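Local atomic coordinates of putative prephenate dehydratase (Streptococcus mutans, PDB entry 4LUB), a protein that probably catalyses the decarboxylating dehydration of prephenate to 3-phenylpyruvate, a step in the biosynthesis of L-phenylalanine. Residues F31-S43 with V61-I74. Residues are numbered along the deposited sequence; the frame is centred on the assembly and turned at random.
Sequences FENITEVIKAYES and VHETFDYLFHQAKI
Tyr-67 reaches across from helix 62-70 as a knob among Thr-35, Ile-38, Lys-39 and Glu-42, and the evidence can be read outward along its side chain. The bond to CB points toward helix 34-42, and CG, anti to the backbone N (chi1 -161°), carries the ring in among them. Thr-35 CG2 approaches CD1 and CE1, 3.8 Å from Tyr-67 CE1. From the same side of the ring plane Ile-38 CG2 meets CD2 and CE2, 3.5 Å from Tyr-67 CE2, its side chain running opposite to that of Tyr-67; both methyls approach obliquely. At the tip, the Tyr-67 hydroxyl donates to Glu-42 OE1, a carboxylate oxygen near the ring plane; the modelled OH to OE1 separation of 2.4 Å is implausibly short, so the exact geometry is doubtful. Lys-39 CG also abuts that hydroxyl.

The helix axes approach to 9.8 Å and run in the same general direction, 35° apart. Both helices belong to the prephenate dehydratase domain, of the periplasmic-binding-protein-like clan, and pack beside its sheet: Ile-38 and Ile-74 touch Leu-178 of strand 172-179, while Ile-34 and Thr-64 rest on Val-51 of strand 48-55.

Near the N-terminal ends, Glu-63 OE2 takes two bonds from one residue. Thr-35 OG1, 2.6 Å away, uses the anti lone pair of OE2, whereas Thr-35 N approaches from above the carboxylate plane. Glu-63 OE1 instead accepts from a water that itself accepts from Ile-34 N, so the carboxylate serves two amides at the start of helix 34-42, where the helix dipole would favour a negative charge. Beyond the far end of helix 62-70, Ile-74 CD1 lies over a face of Tyr-41, 3.6 Å from the ring centroid and 24° off the normal, a CH-pi contact.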
# COMPACT_ATOMS: atom_id res chain seq x y z
N PHE B 31 15.94 -16.56 -13.19
CA PHE B 31 16.40 -16.61 -11.81
C PHE B 31 15.19 -16.91 -10.93
O PHE B 31 14.05 -16.66 -11.33
CB PHE B 31 17.09 -15.30 -11.43
CG PHE B 31 18.41 -15.09 -12.13
CD1 PHE B 31 18.45 -14.54 -13.40
CD2 PHE B 31 19.60 -15.45 -11.52
CE1 PHE B 31 19.66 -14.36 -14.05
CE2 PHE B 31 20.81 -15.26 -12.16
CZ PHE B 31 20.84 -14.72 -13.43
N GLU B 32 15.45 -17.40 -9.72
CA GLU B 32 14.44 -18.11 -8.93
C GLU B 32 13.45 -17.19 -8.22
O GLU B 32 12.32 -17.58 -7.93
CB GLU B 32 15.11 -18.98 -7.86
CG GLU B 32 16.49 -18.48 -7.43
CD GLU B 32 17.01 -19.15 -6.18
OE1 GLU B 32 16.47 -20.20 -5.77
OE2 GLU B 32 17.97 -18.62 -5.58
N ASN B 33 13.87 -15.96 -7.96
CA ASN B 33 13.01 -15.01 -7.27
C ASN B 33 13.42 -13.59 -7.64
O ASN B 33 14.51 -13.38 -8.17
CB ASN B 33 13.04 -15.22 -5.74
CG ASN B 33 14.43 -15.00 -5.13
OD1 ASN B 33 15.10 -14.00 -5.38
ND2 ASN B 33 14.85 -15.95 -4.30
N ILE B 34 12.53 -12.64 -7.34
CA ILE B 34 12.70 -11.25 -7.76
C ILE B 34 14.03 -10.68 -7.27
O ILE B 34 14.76 -10.06 -8.04
CB ILE B 34 11.52 -10.39 -7.26
CG1 ILE B 34 10.25 -10.77 -8.04
CG2 ILE B 34 11.83 -8.90 -7.39
CD1 ILE B 34 8.95 -10.51 -7.30
N THR B 35 14.37 -10.94 -6.02
CA THR B 35 15.63 -10.46 -5.45
C THR B 35 16.85 -10.91 -6.25
O THR B 35 17.74 -10.11 -6.54
CB THR B 35 15.78 -10.93 -4.00
OG1 THR B 35 14.71 -10.40 -3.22
CG2 THR B 35 17.12 -10.49 -3.42
N GLU B 36 16.87 -12.19 -6.62
CA GLU B 36 17.99 -12.75 -7.38
C GLU B 36 18.01 -12.25 -8.83
O GLU B 36 19.09 -12.08 -9.40
CB GLU B 36 17.94 -14.28 -7.34
CG GLU B 36 18.30 -14.88 -5.98
CD GLU B 36 19.61 -14.32 -5.42
OE1 GLU B 36 20.59 -14.17 -6.18
OE2 GLU B 36 19.64 -14.01 -4.21
N VAL B 37 16.84 -12.06 -9.43
CA VAL B 37 16.75 -11.37 -10.72
C VAL B 37 17.44 -10.01 -10.71
O VAL B 37 18.27 -9.73 -11.58
CB VAL B 37 15.27 -11.17 -11.16
CG1 VAL B 37 15.22 -10.46 -12.49
CG2 VAL B 37 14.52 -12.50 -11.21
N ILE B 38 17.08 -9.17 -9.75
CA ILE B 38 17.70 -7.86 -9.61
C ILE B 38 19.19 -7.93 -9.23
O ILE B 38 20.00 -7.20 -9.80
CB ILE B 38 16.95 -6.99 -8.57
CG1 ILE B 38 15.50 -6.78 -9.02
CG2 ILE B 38 17.62 -5.63 -8.44
CD1 ILE B 38 14.54 -6.29 -7.92
N LYS B 39 19.54 -8.80 -8.30
CA LYS B 39 20.95 -9.04 -7.95
C LYS B 39 21.81 -9.46 -9.15
O LYS B 39 22.98 -9.08 -9.24
CB LYS B 39 21.05 -10.10 -6.84
CG LYS B 39 20.64 -9.56 -5.47
CD LYS B 39 20.61 -10.63 -4.39
CE LYS B 39 21.94 -11.34 -4.25
NZ LYS B 39 21.86 -12.45 -3.24
N ALA B 40 21.23 -10.24 -10.06
CA ALA B 40 21.90 -10.62 -11.30
C ALA B 40 22.38 -9.42 -12.11
O ALA B 40 23.45 -9.45 -12.73
CB ALA B 40 20.98 -11.48 -12.15
N TYR B 41 21.59 -8.35 -12.12
CA TYR B 41 22.00 -7.14 -12.81
C TYR B 41 23.12 -6.47 -12.04
O TYR B 41 24.10 -6.01 -12.61
CB TYR B 41 20.83 -6.16 -12.93
CG TYR B 41 21.26 -4.80 -13.45
CD1 TYR B 41 21.32 -4.56 -14.82
CD2 TYR B 41 21.63 -3.79 -12.58
CE1 TYR B 41 21.71 -3.32 -15.30
CE2 TYR B 41 22.02 -2.55 -13.05
CZ TYR B 41 22.06 -2.33 -14.42
OH TYR B 41 22.45 -1.10 -14.89
N GLU B 42 22.94 -6.42 -10.72
CA GLU B 42 23.88 -5.76 -9.82
C GLU B 42 25.26 -6.39 -9.94
O GLU B 42 26.28 -5.71 -9.85
CB GLU B 42 23.36 -5.84 -8.38
CG GLU B 42 22.22 -4.88 -8.06
CD GLU B 42 21.71 -5.01 -6.64
OE1 GLU B 42 21.40 -6.15 -6.23
OE2 GLU B 42 21.64 -3.99 -5.92
N SER B 43 25.28 -7.71 -10.15
CA SER B 43 26.51 -8.47 -10.31
C SER B 43 27.08 -8.43 -11.73
O SER B 43 28.11 -9.05 -12.00
CB SER B 43 26.25 -9.92 -9.91
OG SER B 43 26.22 -10.05 -8.51
N VAL B 61 3.85 -5.57 -5.67
CA VAL B 61 4.70 -6.66 -5.22
C VAL B 61 5.72 -6.12 -4.21
O VAL B 61 6.66 -5.42 -4.58
CB VAL B 61 5.42 -7.34 -6.39
CG1 VAL B 61 6.24 -8.54 -5.91
CG2 VAL B 61 4.41 -7.76 -7.46
N HIS B 62 5.51 -6.44 -2.94
CA HIS B 62 6.35 -5.94 -1.85
C HIS B 62 7.84 -6.16 -2.10
O HIS B 62 8.64 -5.23 -1.96
CB HIS B 62 5.95 -6.58 -0.53
CG HIS B 62 4.55 -6.26 -0.11
ND1 HIS B 62 3.92 -6.92 0.93
CD2 HIS B 62 3.65 -5.37 -0.58
CE1 HIS B 62 2.70 -6.45 1.07
NE2 HIS B 62 2.51 -5.50 0.17
N GLU B 63 8.20 -7.41 -2.42
CA GLU B 63 9.60 -7.77 -2.68
C GLU B 63 10.29 -6.84 -3.67
O GLU B 63 11.44 -6.44 -3.46
CB GLU B 63 9.71 -9.22 -3.18
CG GLU B 63 11.13 -9.77 -3.01
CD GLU B 63 11.32 -11.16 -3.58
OE1 GLU B 63 10.31 -11.83 -3.91
OE2 GLU B 63 12.49 -11.60 -3.69
N THR B 64 9.60 -6.52 -4.76
CA THR B 64 10.18 -5.66 -5.80
C THR B 64 10.50 -4.27 -5.28
O THR B 64 11.64 -3.80 -5.39
CB THR B 64 9.24 -5.53 -7.01
OG1 THR B 64 9.02 -6.82 -7.59
CG2 THR B 64 9.86 -4.64 -8.07
N PHE B 65 9.51 -3.62 -4.68
CA PHE B 65 9.68 -2.26 -4.19
C PHE B 65 10.60 -2.12 -2.98
O PHE B 65 11.34 -1.14 -2.89
CB PHE B 65 8.30 -1.65 -3.92
CG PHE B 65 7.56 -1.33 -5.17
CD1 PHE B 65 7.94 -0.26 -5.95
CD2 PHE B 65 6.54 -2.15 -5.62
CE1 PHE B 65 7.29 0.03 -7.13
CE2 PHE B 65 5.87 -1.87 -6.80
CZ PHE B 65 6.25 -0.77 -7.56
N ASP B 66 10.54 -3.05 -2.03
CA ASP B 66 11.48 -3.02 -0.91
C ASP B 66 12.93 -3.13 -1.37
O ASP B 66 13.79 -2.37 -0.92
CB ASP B 66 11.18 -4.12 0.13
CG ASP B 66 9.77 -4.02 0.71
OD1 ASP B 66 9.22 -2.90 0.73
OD2 ASP B 66 9.24 -5.05 1.17
N TYR B 67 13.22 -4.09 -2.24
CA TYR B 67 14.57 -4.22 -2.78
C TYR B 67 15.03 -2.99 -3.58
O TYR B 67 16.13 -2.49 -3.37
CB TYR B 67 14.71 -5.47 -3.64
CG TYR B 67 16.17 -5.83 -3.80
CD1 TYR B 67 16.82 -6.58 -2.83
CD2 TYR B 67 16.90 -5.38 -4.89
CE1 TYR B 67 18.17 -6.89 -2.95
CE2 TYR B 67 18.25 -5.69 -5.02
CZ TYR B 67 18.87 -6.44 -4.05
OH TYR B 67 20.20 -6.74 -4.18
N LEU B 68 14.20 -2.54 -4.51
CA LEU B 68 14.49 -1.34 -5.30
C LEU B 68 14.72 -0.07 -4.48
O LEU B 68 15.58 0.74 -4.83
CB LEU B 68 13.38 -1.09 -6.33
CG LEU B 68 13.66 -1.46 -7.79
CD1 LEU B 68 14.60 -2.64 -7.99
CD2 LEU B 68 12.36 -1.60 -8.59
N PHE B 69 13.96 0.12 -3.41
CA PHE B 69 14.19 1.28 -2.56
C PHE B 69 15.43 1.15 -1.68
O PHE B 69 16.31 1.99 -1.74
CB PHE B 69 12.98 1.57 -1.68
CG PHE B 69 13.19 2.72 -0.72
CD1 PHE B 69 13.13 4.03 -1.16
CD2 PHE B 69 13.43 2.49 0.62
CE1 PHE B 69 13.33 5.09 -0.29
CE2 PHE B 69 13.61 3.54 1.51
CZ PHE B 69 13.57 4.84 1.05
N HIS B 70 15.48 0.09 -0.86
CA HIS B 70 16.52 -0.06 0.16
C HIS B 70 17.91 -0.35 -0.39
O HIS B 70 18.90 0.16 0.11
CB HIS B 70 16.14 -1.19 1.13
CG HIS B 70 14.93 -0.90 1.96
ND1 HIS B 70 14.90 0.11 2.90
CD2 HIS B 70 13.71 -1.48 2.00
CE1 HIS B 70 13.72 0.13 3.48
NE2 HIS B 70 12.97 -0.82 2.95
N GLN B 71 17.98 -1.18 -1.42
CA GLN B 71 19.25 -1.79 -1.78
C GLN B 71 19.74 -1.44 -3.17
O GLN B 71 20.93 -1.19 -3.36
CB GLN B 71 19.16 -3.31 -1.63
CG GLN B 71 19.40 -3.76 -0.20
CD GLN B 71 20.79 -3.38 0.28
OE1 GLN B 71 21.76 -3.43 -0.48
NE2 GLN B 71 20.88 -2.96 1.53
N ALA B 72 18.85 -1.44 -4.16
CA ALA B 72 19.31 -1.28 -5.53
C ALA B 72 19.54 0.17 -5.95
O ALA B 72 18.89 1.10 -5.47
CB ALA B 72 18.31 -1.93 -6.47
N LYS B 73 20.46 0.33 -6.89
CA LYS B 73 20.77 1.60 -7.54
C LYS B 73 20.57 1.31 -9.03
O LYS B 73 21.50 1.26 -9.83
CB LYS B 73 22.19 2.08 -7.18
CG LYS B 73 22.90 3.05 -8.14
CD LYS B 73 22.13 4.34 -8.38
CE LYS B 73 22.81 5.15 -9.47
NZ LYS B 73 22.25 4.84 -10.82
N ILE B 74 19.32 1.01 -9.35
CA ILE B 74 18.91 0.63 -10.69
C ILE B 74 17.54 1.28 -10.92
O ILE B 74 16.83 1.56 -9.96
CB ILE B 74 18.84 -0.91 -10.83
CG1 ILE B 74 18.62 -1.33 -12.27
CG2 ILE B 74 17.75 -1.50 -9.94
CD1 ILE B 74 18.50 -2.82 -12.41
O HOH W 1 10.14 -13.61 -5.81